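Local coordinates for putative lipoprotein (Bacteroides thetaiotaomicron, PDB 4Q1Z) that is of unknown function but is a two-domain, beta-rich protein of the DUF4876 family, probably carried as a lipoprotein, at residues 177-182 / 240-245. Residues are numbered along the deposited sequence; the frame is centred on the assembly and turned at random.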
# COMPACT_ATOMS: atom_id res chain seq x y z
N ARG A 177 -10.89 13.34 8.15
CA ARG A 177 -10.88 12.44 9.32
C ARG A 177 -9.59 11.59 9.30
O ARG A 177 -9.12 11.21 8.23
CB ARG A 177 -12.14 11.54 9.40
CG ARG A 177 -12.37 11.01 10.81
CD ARG A 177 -13.51 10.03 10.91
NE ARG A 177 -14.81 10.62 10.55
CZ ARG A 177 -15.67 11.15 11.42
NH1 ARG A 177 -15.38 11.19 12.71
NH2 ARG A 177 -16.82 11.65 11.00
N VAL A 178 -9.00 11.38 10.48
CA VAL A 178 -7.74 10.64 10.70
C VAL A 178 -7.99 9.53 11.74
O VAL A 178 -8.63 9.76 12.77
CB VAL A 178 -6.54 11.55 11.14
CG1 VAL A 178 -5.21 10.80 11.08
CG2 VAL A 178 -6.46 12.87 10.34
N TRP A 179 -7.52 8.33 11.43
CA TRP A 179 -7.54 7.13 12.27
C TRP A 179 -6.11 6.63 12.38
O TRP A 179 -5.25 7.02 11.59
CB TRP A 179 -8.43 6.02 11.67
CG TRP A 179 -9.86 6.38 11.42
CD1 TRP A 179 -10.37 6.98 10.30
CD2 TRP A 179 -10.98 6.06 12.26
NE1 TRP A 179 -11.73 7.13 10.44
CE2 TRP A 179 -12.14 6.52 11.61
CE3 TRP A 179 -11.12 5.43 13.51
CZ2 TRP A 179 -13.43 6.33 12.14
CZ3 TRP A 179 -12.38 5.31 14.07
CH2 TRP A 179 -13.52 5.74 13.38
N LYS A 180 -5.86 5.74 13.35
CA LYS A 180 -4.57 5.07 13.47
C LYS A 180 -4.79 3.63 13.89
O LYS A 180 -5.83 3.27 14.44
CB LYS A 180 -3.57 5.79 14.39
CG LYS A 180 -3.78 5.69 15.89
CD LYS A 180 -2.63 6.38 16.58
CE LYS A 180 -2.89 6.60 18.05
NZ LYS A 180 -1.71 7.19 18.73
N PHE A 181 -3.81 2.80 13.59
CA PHE A 181 -3.87 1.42 14.03
C PHE A 181 -3.54 1.41 15.52
O PHE A 181 -2.63 2.14 15.93
CB PHE A 181 -2.87 0.55 13.23
CG PHE A 181 -3.29 0.21 11.82
CD1 PHE A 181 -4.04 -0.93 11.56
CD2 PHE A 181 -2.89 1.00 10.74
CE1 PHE A 181 -4.40 -1.27 10.25
CE2 PHE A 181 -3.24 0.65 9.43
CZ PHE A 181 -4.01 -0.47 9.20
N PRO A 182 -4.22 0.58 16.34
CA PRO A 182 -3.79 0.43 17.75
C PRO A 182 -2.45 -0.36 17.83
O PRO A 182 -1.85 -0.67 16.80
CB PRO A 182 -4.96 -0.33 18.39
CG PRO A 182 -5.56 -1.11 17.28
CD PRO A 182 -5.33 -0.35 16.01
N MSE A 240 -10.10 0.44 14.74
CA MSE A 240 -9.16 1.50 14.43
C MSE A 240 -9.30 2.58 15.53
O MSE A 240 -10.42 2.77 16.06
CB MSE A 240 -9.47 2.09 13.03
CG MSE A 240 -9.19 1.14 11.87
SE MSE A 240 -7.32 0.61 11.72
CE MSE A 240 -6.64 2.31 11.07
N GLN A 241 -8.20 3.25 15.88
CA GLN A 241 -8.26 4.33 16.89
C GLN A 241 -8.62 5.66 16.20
O GLN A 241 -7.95 6.06 15.23
CB GLN A 241 -6.93 4.47 17.61
CG GLN A 241 -6.77 3.67 18.89
CD GLN A 241 -5.45 4.04 19.53
OE1 GLN A 241 -4.44 3.34 19.38
NE2 GLN A 241 -5.39 5.20 20.19
N HIS A 242 -9.67 6.35 16.68
CA HIS A 242 -10.04 7.64 16.11
C HIS A 242 -9.04 8.70 16.57
O HIS A 242 -8.68 8.72 17.76
CB HIS A 242 -11.47 8.04 16.48
CG HIS A 242 -11.97 9.23 15.72
ND1 HIS A 242 -11.97 10.50 16.28
CD2 HIS A 242 -12.39 9.32 14.44
CE1 HIS A 242 -12.44 11.30 15.34
NE2 HIS A 242 -12.73 10.64 14.23
N VAL A 243 -8.56 9.53 15.62
CA VAL A 243 -7.54 10.54 15.88
C VAL A 243 -8.09 11.96 15.75
O VAL A 243 -7.88 12.76 16.66
CB VAL A 243 -6.27 10.34 15.00
CG1 VAL A 243 -5.28 11.48 15.19
CG2 VAL A 243 -5.59 9.01 15.31
N PHE A 244 -8.69 12.31 14.60
CA PHE A 244 -9.10 13.68 14.35
C PHE A 244 -10.30 13.78 13.46
O PHE A 244 -10.40 13.08 12.46
CB PHE A 244 -7.93 14.46 13.69
CG PHE A 244 -8.22 15.86 13.17
CD1 PHE A 244 -8.87 16.05 11.95
CD2 PHE A 244 -7.76 16.98 13.85
CE1 PHE A 244 -9.12 17.33 11.47
CE2 PHE A 244 -7.97 18.26 13.34
CZ PHE A 244 -8.67 18.43 12.18
N TYR A 245 -11.19 14.70 13.80
CA TYR A 245 -12.38 15.09 13.05
C TYR A 245 -12.75 16.45 13.54
O TYR A 245 -12.87 16.63 14.75
CB TYR A 245 -13.54 14.09 13.15
CG TYR A 245 -14.69 14.43 12.24
CD1 TYR A 245 -14.54 14.43 10.86
CD2 TYR A 245 -15.94 14.80 12.76
CE1 TYR A 245 -15.60 14.77 10.01
CE2 TYR A 245 -17.00 15.15 11.92
CZ TYR A 245 -16.83 15.11 10.54
OH TYR A 245 -17.87 15.42 9.69
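Arg-177 lays its guanidinium flat over the ring of Tyr-245: the planes differ by 12° and CZ stands 3.6 Å from the ring centroid, which meets the criteria for both stacking and cation-pi. A bend at chi3 (-62°) turns NE out of the line of the chain, extended as far as CD. In the guanidinium plane, NH1 donates to His-242 NE2 at 3.1 Å, although it approaches well out of the imidazole plane; NH1 also binds Met-251 O, and His-242 ND1 is taken up by Ala-249 O. An alanine in place of Arg-177 would probably leave the Tyr-245 face without its cationic partner and His-242 NE2 without this donor, making the imidazole easier to turn. His-242 in turn directs its edge at the six-membered ring of Trp-179 in a T-shaped pair, planes at 85° and centroids 4.9 Å apart, with CD2 nearer the rim than the centre. Farther along, selenomethionine Met-240 covers one face of Phe-181: CE sits over the middle in a CH-pi contact, 3.9 Å from the centroid, while SE, 3.6 Å from Phe-181 CD1, makes a Met-aromatic contact. On the face opposite Trp-179, Val-178 packs against Phe-244, and its CB touches Val-243 CB. Backbone evidence explains this pairing: Val-178 O accepts from Val-243 N (2.9 Å) and Phe-244 N (3.1 Å), both from the same side of its carbonyl plane. Beyond it, Lys-180 and Gln-241 form a regular hydrogen-bonded pair. Two antiparallel neighbours, 177-180 and 238-245, are thus joined inside a large mixed sheet, their register shifted by one residue at a classic beta bulge.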